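Local coordinates for protein AvrRxo1-ORF1 (Xanthomonas oryzae pv. oryzicola, PDB 4Z8V) that probably acts as a bacterial effector with a P-loop kinase fold related to zeta toxins, and is bound in the crystal by its partner AvrRxo1-ORF2, at residues T2-T7 / S124-S129; A220-R225 / Y271-S276; K252-S257 / S264-E269. All coordinates share one frame; numbering follows the deposited sequence.

Contact 1 lies on the far side of the chain's centre from contact 3, their centres about 41 Å apart. It is partly buried and fastens the N-terminal loop to helix 124-143. Contacts 2 and 3 are neighbours, with centres about 13 Å apart; both use helix 268-273 and touch where Y271 and I274 pack on V255. Contact 2 is the most buried of the three and is built on arginines that reach carbonyl oxygens and aspartates. Contact 3, at the last strand of this chain's sheet, combines strand pairing with a serine-glutamate hydrogen bond. Contact 1 relies instead on a glutamine amide and on a helix carbonyl that accepts the backbone N-H of T7, at the start of helix 7-10.

Contact 1 (T2-T7 / S124-S129)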
ATOM      1  N   THR A   2     -27.899  24.997  27.497  1.00 77.07           N
ATOM      2  CA  THR A   2     -28.904  25.339  26.462  1.00 82.56           C
ATOM      3  C   THR A   2     -28.645  24.719  25.080  1.00 82.86           C
ATOM      4  O   THR A   2     -29.577  24.361  24.347  1.00 79.88           O
ATOM      5  CB  THR A   2     -29.071  26.886  26.315  1.00 76.94           C
ATOM      6  OG1 THR A   2     -30.103  27.190  25.363  1.00 69.77           O
ATOM      7  CG2 THR A   2     -27.763  27.539  25.876  1.00 77.15           C
ATOM      8  N   GLN A   3     -27.366  24.611  24.747  1.00 78.60           N
ATOM      9  CA  GLN A   3     -26.899  23.901  23.576  1.00 78.29           C
ATOM     10  C   GLN A   3     -25.526  23.415  24.016  1.00 79.67           C
ATOM     11  O   GLN A   3     -25.139  23.618  25.177  1.00 75.29           O
ATOM     12  CB  GLN A   3     -26.767  24.859  22.388  1.00 78.75           C
ATOM     13  CG  GLN A   3     -25.536  25.770  22.470  1.00 79.09           C
ATOM     14  CD  GLN A   3     -25.761  27.137  21.862  1.00 83.28           C
ATOM     15  OE1 GLN A   3     -26.442  27.983  22.448  1.00 81.05           O
ATOM     16  NE2 GLN A   3     -25.185  27.366  20.685  1.00 80.51           N
ATOM     17  N   ARG A   4     -24.787  22.785  23.108  1.00 76.62           N
ATOM     18  CA  ARG A   4     -23.403  22.427  23.388  1.00 62.35           C
ATOM     19  C   ARG A   4     -22.474  23.661  23.415  1.00 65.32           C
ATOM     20  O   ARG A   4     -21.578  23.791  22.575  1.00 64.22           O
ATOM     21  CB  ARG A   4     -22.902  21.403  22.365  1.00 66.78           C
ATOM     22  CG  ARG A   4     -22.647  19.986  22.919  1.00 64.31           C
ATOM     23  CD  ARG A   4     -21.447  19.366  22.196  1.00 55.43           C
ATOM     24  NE  ARG A   4     -21.224  20.082  20.939  1.00 71.31           N
ATOM     25  CZ  ARG A   4     -20.199  19.888  20.113  1.00 74.33           C
ATOM     26  NH1 ARG A   4     -20.109  20.602  18.997  1.00 72.88           N
ATOM     27  NH2 ARG A   4     -19.270  18.984  20.397  1.00 63.28           N
ATOM     28  N   LYS A   5     -22.697  24.568  24.370  1.00 64.34           N
ATOM     29  CA  LYS A   5     -21.713  25.602  24.691  1.00 58.04           C
ATOM     30  C   LYS A   5     -20.578  24.928  25.456  1.00 49.60           C
ATOM     31  O   LYS A   5     -20.799  23.927  26.141  1.00 46.88           O
ATOM     32  CB  LYS A   5     -22.312  26.698  25.581  1.00 57.86           C
ATOM     33  CG  LYS A   5     -23.486  27.464  24.989  1.00 67.14           C
ATOM     34  CD  LYS A   5     -24.021  28.508  25.974  1.00 66.43           C
ATOM     35  CE  LYS A   5     -22.988  29.598  26.266  1.00 64.49           C
ATOM     36  NZ  LYS A   5     -23.364  30.482  27.422  1.00 62.56           N
ATOM     37  N   GLY A   6     -19.370  25.473  25.343  1.00 47.50           N
ATOM     38  CA  GLY A   6     -18.241  24.980  26.109  1.00 41.35           C
ATOM     39  C   GLY A   6     -18.283  25.484  27.540  1.00 38.46           C
ATOM     40  O   GLY A   6     -18.938  26.486  27.839  1.00 40.98           O
ATOM     41  N   THR A   7     -17.569  24.796  28.422  1.00 38.34           N
ATOM     42  CA  THR A   7     -17.544  25.141  29.835  1.00 33.92           C
ATOM     43  C   THR A   7     -16.791  26.440  30.070  1.00 38.94           C
ATOM     44  O   THR A   7     -16.971  27.097  31.100  1.00 35.92           O
ATOM     45  CB  THR A   7     -16.934  24.020  30.664  1.00 33.98           C
ATOM     46  OG1 THR A   7     -15.687  23.611  30.075  1.00 38.92           O
ATOM     47  CG2 THR A   7     -17.887  22.825  30.714  1.00 30.94           C
ATOM     48  N   SER A 124     -17.306  15.548  26.078  1.00 36.18           N
ATOM     49  CA  SER A 124     -15.865  15.747  25.992  1.00 38.57           C
ATOM     50  C   SER A 124     -15.521  17.048  25.279  1.00 39.34           C
ATOM     51  O   SER A 124     -14.643  17.800  25.719  1.00 38.65           O
ATOM     52  CB  SER A 124     -15.205  14.567  25.273  1.00 39.04           C
ATOM     53  OG  SER A 124     -14.906  13.537  26.189  1.00 41.71           O
ATOM     54  N   ALA A 125     -16.234  17.334  24.197  1.00 34.19           N
ATOM     55  CA  ALA A 125     -15.957  18.539  23.424  1.00 37.89           C
ATOM     56  C   ALA A 125     -16.312  19.808  24.187  1.00 40.29           C
ATOM     57  O   ALA A 125     -15.682  20.851  23.984  1.00 42.41           O
ATOM     58  CB  ALA A 125     -16.681  18.497  22.104  1.00 38.42           C
ATOM     59  N   GLN A 126     -17.327  19.727  25.046  1.00 37.05           N
ATOM     60  CA  GLN A 126     -17.717  20.867  25.869  1.00 37.16           C
ATOM     61  C   GLN A 126     -16.624  21.228  26.868  1.00 35.99           C
ATOM     62  O   GLN A 126     -16.363  22.417  27.099  1.00 35.61           O
ATOM     63  CB  GLN A 126     -19.027  20.583  26.611  1.00 34.11           C
ATOM     64  CG  GLN A 126     -20.271  20.637  25.742  1.00 37.46           C
ATOM     65  CD  GLN A 126     -21.541  20.587  26.560  1.00 38.86           C
ATOM     66  OE1 GLN A 126     -21.979  19.514  26.990  1.00 35.55           O
ATOM     67  NE2 GLN A 126     -22.137  21.753  26.795  1.00 37.71           N
ATOM     68  N   VAL A 127     -15.990  20.207  27.449  1.00 32.66           N
ATOM     69  CA  VAL A 127     -14.937  20.432  28.438  1.00 35.78           C
ATOM     70  C   VAL A 127     -13.511  20.494  27.874  1.00 39.12           C
ATOM     71  O   VAL A 127     -12.571  20.679  28.646  1.00 38.42           O
ATOM     72  CB  VAL A 127     -14.926  19.354  29.554  1.00 33.71           C
ATOM     73  CG1 VAL A 127     -16.272  19.224  30.213  1.00 34.06           C
ATOM     74  CG2 VAL A 127     -14.465  18.011  29.002  1.00 31.25           C
ATOM     75  N   HIS A 128     -13.331  20.321  26.564  1.00 40.06           N
ATOM     76  CA  HIS A 128     -11.968  20.156  26.037  1.00 39.66           C
ATOM     77  C   HIS A 128     -11.096  21.394  26.235  1.00 36.48           C
ATOM     78  O   HIS A 128      -9.975  21.302  26.728  1.00 40.22           O
ATOM     79  CB  HIS A 128     -11.928  19.756  24.557  1.00 32.77           C
ATOM     80  CG  HIS A 128     -10.542  19.749  23.990  1.00 44.48           C
ATOM     81  ND1 HIS A 128      -9.666  18.693  24.166  1.00 49.16           N
ATOM     82  CD2 HIS A 128      -9.851  20.694  23.299  1.00 41.01           C
ATOM     83  CE1 HIS A 128      -8.511  18.977  23.590  1.00 42.82           C
ATOM     84  NE2 HIS A 128      -8.598  20.183  23.056  1.00 43.81           N
ATOM     85  N   SER A 129     -11.614  22.539  25.818  1.00 31.76           N
ATOM     86  CA  SER A 129     -10.911  23.799  25.946  1.00 35.52           C
ATOM     87  C   SER A 129     -10.498  24.069  27.398  1.00 39.01           C
ATOM     88  O   SER A 129      -9.359  24.461  27.669  1.00 39.55           O
ATOM     89  CB  SER A 129     -11.799  24.921  25.418  1.00 33.83           C
ATOM     90  OG  SER A 129     -11.185  26.177  25.586  1.00 47.56           O
TER
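Q126 carries most of this contact, its long side chain reaching out from helix 124-143 to the loop, where it meets the carbonyl of K5. Q126 NE2 donates to K5 O at 2.6 Å, and the N-H points almost straight at the oxygen (164°). Donor and acceptor are well matched: the K5 oxygen lies nearly in the amide plane, and NE2 lies in the carbonyl plane of K5. From CG onward the chain is extended (chi2 -170°), which carries the amide far enough out from the helix to meet the loop. The other end of the amide, OE1, accepts a hydrogen bond from S123 N, so both ends fix its rotation.

R4 lies across this side chain. Its CG packs on Q126 CG at 3.7 Å, and the guanidinium and amide planes are turned 40° against each other. Further out, the guanidinium passes obliquely by the methyl of A125; the modelled approach is very close, and its detail is doubtful for an exposed arginine. R4 also centres an inverse gamma turn, which bends the loop as it passes Q126.

T7 completes the contact. Its backbone N donates to Q126 O at 3.0 Å, coming from above the carbonyl plane. G6, the N-cap residue of helix 7-10, brings its CA to 3.3 Å from the same Q126 O. The hydroxyl of T7 is hydrogen-bonded to E130, while its CG2 meets V127 CG1 at 4.0 Å.

The contact thus joins the start of the short helix 7-10 to residues 125-127 of helix 124-143, with D8 hydrogen-bonded to S129 as a further tie. Besides meeting T7, V127 packs on F122 and on helix 109-114, and A125 and H128 meet S96 of the AvrRxo1-ORF2 chain.

Contact 2 (A220-R225 / Y271-S276); sequences AVRSNR and YEKITS. With PO4 (phosphate ion), chain G.
R222 from the last turn of helix 211-223 and R225 from the start of helix 225-234 reach two carbonyls of the loop that follows helix 268-273. R222 NH1 donates to S276 O at 3.1 Å, with the N-H pointing almost straight at the oxygen (168°) and the oxygen close to the guanidinium plane. R225 NH1 donates to I274 O at 3.1 Å, again edge-on to the guanidinium and in the carbonyl plane of I274. Both groups have acidic partners as well: D187 forms salt bridges with R222 NH2 and R225 NH1, and D185 with R225 NE. Carbonyls and carboxylates together fix how each guanidinium is turned.

The R225 chain starts with CG anti to the backbone N (chi1 -174°) and then bends at chi2 and chi3 to set NH1 beside I274. R222 runs toward the loop, its CD passing 3.1 Å from S276 O, while I274 CA lies 3.5 Å above the face of the guanidinium, toward its rim. I274 CG2 comes to 3.8 Å from R222 NH2. The amine of K273 lies at the edge of the same guanidinium, a close pair of like charges that the carboxylate of D187 may help to offset.

Within the loop, T275 OG1 donates to Y271 O at 3.0 Å, joining the first loop residues to the helix end. S276 OG donates to O1 of a phosphate ion, also at 3.0 Å; the ion is probably from the crystallisation liquor.

T275 OG1 is also hydrogen-bonded to N20 of the AvrRxo1-ORF2 chain, and around this core R225, Y271 and I274 pack on L243 of strand 239-246, Y271 and T275 on M226 of helix 225-234, and I274 on V255 of strand 252-259.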
ATOM      1  N   ALA A 220      -0.277  12.215  10.693  1.00 20.24           N
ATOM      2  CA  ALA A 220       0.718  13.123  11.224  1.00 23.38           C
ATOM      3  C   ALA A 220       1.786  12.364  12.001  1.00 24.66           C
ATOM      4  O   ALA A 220       2.985  12.673  11.875  1.00 21.47           O
ATOM      5  CB  ALA A 220       0.042  14.178  12.118  1.00 24.53           C
ATOM      6  N   VAL A 221       1.365  11.396  12.821  1.00 20.03           N
ATOM      7  CA  VAL A 221       2.333  10.677  13.642  1.00 20.47           C
ATOM      8  C   VAL A 221       3.267   9.849  12.768  1.00 19.73           C
ATOM      9  O   VAL A 221       4.453   9.721  13.066  1.00 21.10           O
ATOM     10  CB  VAL A 221       1.674   9.808  14.739  1.00 23.68           C
ATOM     11  CG1 VAL A 221       1.120   8.509  14.159  1.00 22.88           C
ATOM     12  CG2 VAL A 221       2.683   9.486  15.814  1.00 25.12           C
ATOM     13  N   ARG A 222       2.735   9.317  11.674  1.00 21.37           N
ATOM     14  CA  ARG A 222       3.531   8.527  10.741  1.00 22.89           C
ATOM     15  C   ARG A 222       4.469   9.405   9.917  1.00 21.13           C
ATOM     16  O   ARG A 222       5.644   9.077   9.758  1.00 23.30           O
ATOM     17  CB  ARG A 222       2.606   7.725   9.804  1.00 24.30           C
ATOM     18  CG  ARG A 222       1.957   6.508  10.452  1.00 25.30           C
ATOM     19  CD  ARG A 222       2.438   5.243   9.813  1.00 23.31           C
ATOM     20  NE  ARG A 222       1.923   4.037  10.471  1.00 23.37           N
ATOM     21  CZ  ARG A 222       1.448   2.985   9.814  1.00 22.17           C
ATOM     22  NH1 ARG A 222       1.399   3.006   8.482  1.00 21.87           N
ATOM     23  NH2 ARG A 222       1.019   1.927  10.487  1.00 19.66           N
ATOM     24  N   SER A 223       3.942  10.513   9.390  1.00 19.67           N
ATOM     25  CA  SER A 223       4.711  11.408   8.518  1.00 23.20           C
ATOM     26  C   SER A 223       5.830  12.154   9.246  1.00 23.25           C
ATOM     27  O   SER A 223       6.826  12.562   8.626  1.00 24.63           O
ATOM     28  CB  SER A 223       3.787  12.428   7.844  1.00 21.63           C
ATOM     29  OG  SER A 223       2.661  11.792   7.266  1.00 29.47           O
ATOM     30  N   ASN A 224       5.675  12.341  10.551  1.00 15.68           N
ATOM     31  CA  ASN A 224       6.687  13.053  11.335  1.00 20.20           C
ATOM     32  C   ASN A 224       7.585  12.138  12.170  1.00 22.57           C
ATOM     33  O   ASN A 224       8.443  12.598  12.923  1.00 22.53           O
ATOM     34  CB  ASN A 224       6.003  14.109  12.210  1.00 18.96           C
ATOM     35  CG  ASN A 224       5.328  15.172  11.379  1.00 30.67           C
ATOM     36  OD1 ASN A 224       5.975  15.824  10.559  1.00 36.14           O
ATOM     37  ND2 ASN A 224       4.027  15.337  11.553  1.00 27.32           N
ATOM     38  N   ARG A 225       7.386  10.834  12.030  1.00 24.18           N
ATOM     39  CA  ARG A 225       8.140   9.852  12.804  1.00 19.68           C
ATOM     40  C   ARG A 225       9.658   9.958  12.625  1.00 21.59           C
ATOM     41  O   ARG A 225      10.391  10.028  13.607  1.00 22.21           O
ATOM     42  CB  ARG A 225       7.673   8.450  12.427  1.00 16.39           C
ATOM     43  CG  ARG A 225       8.289   7.336  13.263  1.00 17.39           C
ATOM     44  CD  ARG A 225       7.325   6.168  13.391  1.00 17.97           C
ATOM     45  NE  ARG A 225       6.443   6.325  14.548  1.00 20.33           N
ATOM     46  CZ  ARG A 225       5.170   5.933  14.587  1.00 23.97           C
ATOM     47  NH1 ARG A 225       4.609   5.357  13.521  1.00 18.37           N
ATOM     48  NH2 ARG A 225       4.460   6.111  15.696  1.00 19.50           N
ATOM     49  N   TYR A 271       9.562  -0.955   9.506  1.00 19.75           N
ATOM     50  CA  TYR A 271      10.080   0.410   9.594  1.00 19.76           C
ATOM     51  C   TYR A 271       9.668   1.182   8.347  1.00 20.94           C
ATOM     52  O   TYR A 271       9.192   2.316   8.434  1.00 23.04           O
ATOM     53  CB  TYR A 271      11.608   0.381   9.746  1.00 19.34           C
ATOM     54  CG  TYR A 271      12.234   1.721  10.111  1.00 20.36           C
ATOM     55  CD1 TYR A 271      11.658   2.543  11.077  1.00 16.85           C
ATOM     56  CD2 TYR A 271      13.421   2.139   9.521  1.00 20.97           C
ATOM     57  CE1 TYR A 271      12.231   3.763  11.426  1.00 22.36           C
ATOM     58  CE2 TYR A 271      14.009   3.363   9.860  1.00 21.09           C
ATOM     59  CZ  TYR A 271      13.409   4.168  10.815  1.00 21.58           C
ATOM     60  OH  TYR A 271      13.983   5.382  11.165  1.00 20.73           O
ATOM     61  N   GLU A 272       9.828   0.549   7.186  1.00 21.45           N
ATOM     62  CA  GLU A 272       9.367   1.111   5.920  1.00 23.94           C
ATOM     63  C   GLU A 272       7.847   1.365   5.932  1.00 25.75           C
ATOM     64  O   GLU A 272       7.384   2.414   5.466  1.00 26.75           O
ATOM     65  CB  GLU A 272       9.740   0.166   4.761  1.00 21.28           C
ATOM     66  CG  GLU A 272       9.325   0.684   3.389  1.00 28.44           C
ATOM     67  CD  GLU A 272       9.832  -0.193   2.233  1.00 36.21           C
ATOM     68  OE1 GLU A 272      10.284  -1.334   2.493  1.00 32.04           O
ATOM     69  OE2 GLU A 272       9.770   0.263   1.063  1.00 33.03           O
ATOM     70  N   LYS A 273       7.070   0.426   6.472  1.00 23.02           N
ATOM     71  CA  LYS A 273       5.605   0.575   6.477  1.00 24.18           C
ATOM     72  C   LYS A 273       5.148   1.714   7.394  1.00 25.07           C
ATOM     73  O   LYS A 273       4.266   2.506   7.027  1.00 24.72           O
ATOM     74  CB  LYS A 273       4.909  -0.739   6.888  1.00 27.78           C
ATOM     75  CG  LYS A 273       3.373  -0.802   6.612  1.00 41.29           C
ATOM     76  CD  LYS A 273       2.454  -0.297   7.782  1.00 41.22           C
ATOM     77  CE  LYS A 273       0.979  -0.042   7.305  1.00 40.62           C
ATOM     78  NZ  LYS A 273      -0.108  -0.077   8.367  1.00 28.60           N
ATOM     79  N   ILE A 274       5.734   1.799   8.586  1.00 21.19           N
ATOM     80  CA  ILE A 274       5.156   2.660   9.620  1.00 21.46           C
ATOM     81  C   ILE A 274       5.796   4.046   9.711  1.00 23.37           C
ATOM     82  O   ILE A 274       5.565   4.786  10.673  1.00 21.64           O
ATOM     83  CB  ILE A 274       5.145   1.965  11.017  1.00 24.74           C
ATOM     84  CG1 ILE A 274       6.558   1.908  11.622  1.00 22.83           C
ATOM     85  CG2 ILE A 274       4.489   0.574  10.936  1.00 20.30           C
ATOM     86  CD1 ILE A 274       6.597   1.307  13.010  1.00 20.21           C
ATOM     87  N   THR A 275       6.599   4.395   8.707  1.00 24.19           N
ATOM     88  CA  THR A 275       7.079   5.767   8.562  1.00 20.38           C
ATOM     89  C   THR A 275       6.319   6.542   7.484  1.00 27.45           C
ATOM     90  O   THR A 275       6.651   7.695   7.197  1.00 24.43           O
ATOM     91  CB  THR A 275       8.577   5.824   8.265  1.00 22.89           C
ATOM     92  OG1 THR A 275       8.873   5.037   7.100  1.00 20.01           O
ATOM     93  CG2 THR A 275       9.372   5.293   9.462  1.00 23.63           C
ATOM     94  N   SER A 276       5.301   5.923   6.890  1.00 24.87           N
ATOM     95  CA  SER A 276       4.472   6.647   5.930  1.00 29.90           C
ATOM     96  C   SER A 276       3.009   6.308   6.167  1.00 27.67           C
ATOM     97  O   SER A 276       2.705   5.252   6.715  1.00 27.11           O
ATOM     98  CB  SER A 276       4.859   6.302   4.494  1.00 33.56           C
ATOM     99  OG  SER A 276       4.275   5.071   4.109  1.00 31.37           O
TER
HETATM  100  P   PO4 G 505       1.909   7.498   1.268  1.00 20.00           P
HETATM  101  O1  PO4 G 505       2.875   6.677   1.998  1.00 20.00           O
HETATM  102  O2  PO4 G 505       2.626   8.714   0.878  1.00 20.00           O
HETATM  103  O3  PO4 G 505       0.775   7.924   2.084  1.00 20.00           O
HETATM  104  O4  PO4 G 505       1.340   6.722   0.161  1.00 20.00           O

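Contact 3 (K252-S257 / S264-E269)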
ATOM      1  N   LYS A 252       2.886  -6.164  19.687  1.00 31.80           N
ATOM      2  CA  LYS A 252       3.879  -5.117  19.541  1.00 29.33           C
ATOM      3  C   LYS A 252       5.274  -5.725  19.433  1.00 30.56           C
ATOM      4  O   LYS A 252       5.621  -6.637  20.196  1.00 30.26           O
ATOM      5  CB  LYS A 252       3.803  -4.201  20.753  1.00 28.70           C
ATOM      6  CG  LYS A 252       2.481  -3.434  20.841  1.00 26.52           C
ATOM      7  CD  LYS A 252       2.406  -2.379  19.738  1.00 29.44           C
ATOM      8  CE  LYS A 252       1.146  -1.551  19.855  1.00 25.24           C
ATOM      9  NZ  LYS A 252       0.024  -2.157  19.096  1.00 26.00           N
ATOM     10  N   VAL A 253       6.056  -5.259  18.462  1.00 24.82           N
ATOM     11  CA  VAL A 253       7.463  -5.654  18.369  1.00 22.46           C
ATOM     12  C   VAL A 253       8.297  -4.391  18.218  1.00 25.33           C
ATOM     13  O   VAL A 253       7.798  -3.366  17.717  1.00 25.06           O
ATOM     14  CB  VAL A 253       7.751  -6.598  17.167  1.00 26.89           C
ATOM     15  CG1 VAL A 253       6.966  -7.913  17.295  1.00 29.98           C
ATOM     16  CG2 VAL A 253       7.444  -5.897  15.838  1.00 23.75           C
ATOM     17  N   MET A 254       9.555  -4.434  18.638  1.00 24.06           N
ATOM     18  CA  MET A 254      10.400  -3.268  18.434  1.00 24.47           C
ATOM     19  C   MET A 254      10.777  -3.207  16.965  1.00 24.03           C
ATOM     20  O   MET A 254      11.043  -4.240  16.334  1.00 21.32           O
ATOM     21  CB  MET A 254      11.656  -3.304  19.295  1.00 23.00           C
ATOM     22  CG  MET A 254      12.438  -1.995  19.251  1.00 26.42           C
ATOM     23  SD  MET A 254      13.881  -2.004  20.337  1.00 36.58           S
ATOM     24  CE  MET A 254      13.041  -2.069  21.932  1.00 25.48           C
ATOM     25  N   VAL A 255      10.780  -1.995  16.424  1.00 21.76           N
ATOM     26  CA  VAL A 255      11.020  -1.781  15.009  1.00 22.93           C
ATOM     27  C   VAL A 255      12.330  -1.014  14.785  1.00 19.71           C
ATOM     28  O   VAL A 255      13.132  -1.382  13.930  1.00 23.86           O
ATOM     29  CB  VAL A 255       9.844  -1.012  14.398  1.00 21.99           C
ATOM     30  CG1 VAL A 255      10.157  -0.591  12.975  1.00 19.76           C
ATOM     31  CG2 VAL A 255       8.565  -1.862  14.465  1.00 21.70           C
ATOM     32  N   ALA A 256      12.551   0.038  15.564  1.00 17.20           N
ATOM     33  CA  ALA A 256      13.775   0.824  15.462  1.00 19.95           C
ATOM     34  C   ALA A 256      14.116   1.378  16.825  1.00 21.97           C
ATOM     35  O   ALA A 256      13.237   1.549  17.674  1.00 22.79           O
ATOM     36  CB  ALA A 256      13.614   1.986  14.449  1.00 19.95           C
ATOM     37  N   SER A 257      15.388   1.695  17.046  1.00 21.63           N
ATOM     38  CA  SER A 257      15.746   2.322  18.303  1.00 20.22           C
ATOM     39  C   SER A 257      17.027   3.128  18.219  1.00 21.62           C
ATOM     40  O   SER A 257      17.923   2.844  17.406  1.00 20.83           O
ATOM     41  CB  SER A 257      15.908   1.263  19.398  1.00 26.58           C
ATOM     42  OG  SER A 257      16.951   0.359  19.059  1.00 23.20           O
ATOM     43  N   SER A 264      19.678   1.259  15.511  1.00 21.28           N
ATOM     44  CA  SER A 264      19.467  -0.051  14.928  1.00 24.78           C
ATOM     45  C   SER A 264      18.055  -0.141  14.399  1.00 21.93           C
ATOM     46  O   SER A 264      17.153   0.553  14.884  1.00 21.53           O
ATOM     47  CB  SER A 264      19.678  -1.133  15.989  1.00 29.21           C
ATOM     48  OG  SER A 264      20.934  -0.952  16.617  1.00 36.34           O
ATOM     49  N   VAL A 265      17.865  -1.000  13.406  1.00 22.79           N
ATOM     50  CA  VAL A 265      16.537  -1.275  12.882  1.00 21.82           C
ATOM     51  C   VAL A 265      16.184  -2.747  13.090  1.00 22.70           C
ATOM     52  O   VAL A 265      16.589  -3.625  12.302  1.00 21.71           O
ATOM     53  CB  VAL A 265      16.436  -0.934  11.380  1.00 23.84           C
ATOM     54  CG1 VAL A 265      15.014  -1.205  10.878  1.00 19.01           C
ATOM     55  CG2 VAL A 265      16.813   0.534  11.139  1.00 21.42           C
ATOM     56  N   GLU A 266      15.418  -3.019  14.141  1.00 22.56           N
ATOM     57  CA  GLU A 266      15.075  -4.399  14.482  1.00 21.43           C
ATOM     58  C   GLU A 266      14.109  -5.037  13.486  1.00 22.97           C
ATOM     59  O   GLU A 266      14.029  -6.269  13.395  1.00 24.60           O
ATOM     60  CB  GLU A 266      14.544  -4.489  15.919  1.00 22.50           C
ATOM     61  CG  GLU A 266      15.592  -4.146  16.990  1.00 20.23           C
ATOM     62  CD  GLU A 266      15.728  -2.653  17.201  1.00 25.20           C
ATOM     63  OE1 GLU A 266      16.648  -2.207  17.919  1.00 28.44           O
ATOM     64  OE2 GLU A 266      14.896  -1.902  16.657  1.00 24.15           O
ATOM     65  N   ASN A 267      13.393  -4.203  12.730  1.00 23.02           N
ATOM     66  CA  ASN A 267      12.432  -4.700  11.742  1.00 25.02           C
ATOM     67  C   ASN A 267      12.287  -3.726  10.580  1.00 22.16           C
ATOM     68  O   ASN A 267      11.404  -2.859  10.583  1.00 22.05           O
ATOM     69  CB  ASN A 267      11.059  -4.986  12.389  1.00 24.14           C
ATOM     70  CG  ASN A 267      10.189  -5.916  11.542  1.00 27.27           C
ATOM     71  OD1 ASN A 267      10.171  -5.829  10.315  1.00 22.95           O
ATOM     72  ND2 ASN A 267       9.485  -6.829  12.202  1.00 30.37           N
ATOM     73  N   ALA A 268      13.157  -3.904   9.589  1.00 22.41           N
ATOM     74  CA  ALA A 268      13.243  -3.075   8.384  1.00 25.70           C
ATOM     75  C   ALA A 268      11.945  -2.992   7.583  1.00 23.29           C
ATOM     76  O   ALA A 268      11.561  -1.915   7.108  1.00 21.82           O
ATOM     77  CB  ALA A 268      14.361  -3.595   7.490  1.00 24.66           C
ATOM     78  N   GLU A 269      11.292  -4.132   7.410  1.00 24.19           N
ATOM     79  CA  GLU A 269      10.001  -4.186   6.718  1.00 27.65           C
ATOM     80  C   GLU A 269       8.947  -3.307   7.416  1.00 26.83           C
ATOM     81  O   GLU A 269       8.336  -2.450   6.778  1.00 24.90           O
ATOM     82  CB  GLU A 269       9.527  -5.644   6.614  1.00 27.46           C
ATOM     83  CG  GLU A 269       8.214  -5.881   5.862  1.00 36.69           C
ATOM     84  CD  GLU A 269       8.276  -5.491   4.380  1.00 58.72           C
ATOM     85  OE1 GLU A 269       9.390  -5.348   3.806  1.00 61.87           O
ATOM     86  OE2 GLU A 269       7.187  -5.332   3.779  1.00 66.08           O
TER
HETATM   87  O   HOH W   1      19.745   0.664  18.847  1.00 29.20           O
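E266 folds back on strand 252-259 through a bend about CB-CG (chi2 82°), and S257 turns its hydroxyl to meet it (chi1 61°), OG sitting between backbone N and carbonyl carbon. S257 OG donates at 2.8 Å to E266 OE1, which accepts it on its syn lone pair, the side of OE2. OE2 lies 3.2 Å from A256 CA, so the carboxylate rests against the strand. M254, its CG anti to the backbone N, crosses the glutamate and brings SD to 3.7 Å from E266 OE1.

Beside this hydrogen bond, S257 and S264 form an antiparallel hydrogen-bonded pair: S257 N donates to S264 O and S264 N to S257 O, both at 3.0 Å. Their side chains lie on the same face of the sheet, where a water bridges the two hydroxyls. Further along, N267 N donates to V255 O at 3.1 Å.

N267 is the N-cap of helix 268-273, its OD1 accepting from L270 N. The contact therefore closes the open end of a beta hairpin, strands 252-259 and 262-264, and leads from the last strand of this chain's sheet into that helix, which packs back on the hairpin through L270 and Y271 against V255. On its other side, strand 252-259 pairs with strand 239-246, while V265 makes backbone hydrogen bonds with the AvrRxo1-ORF2 chain.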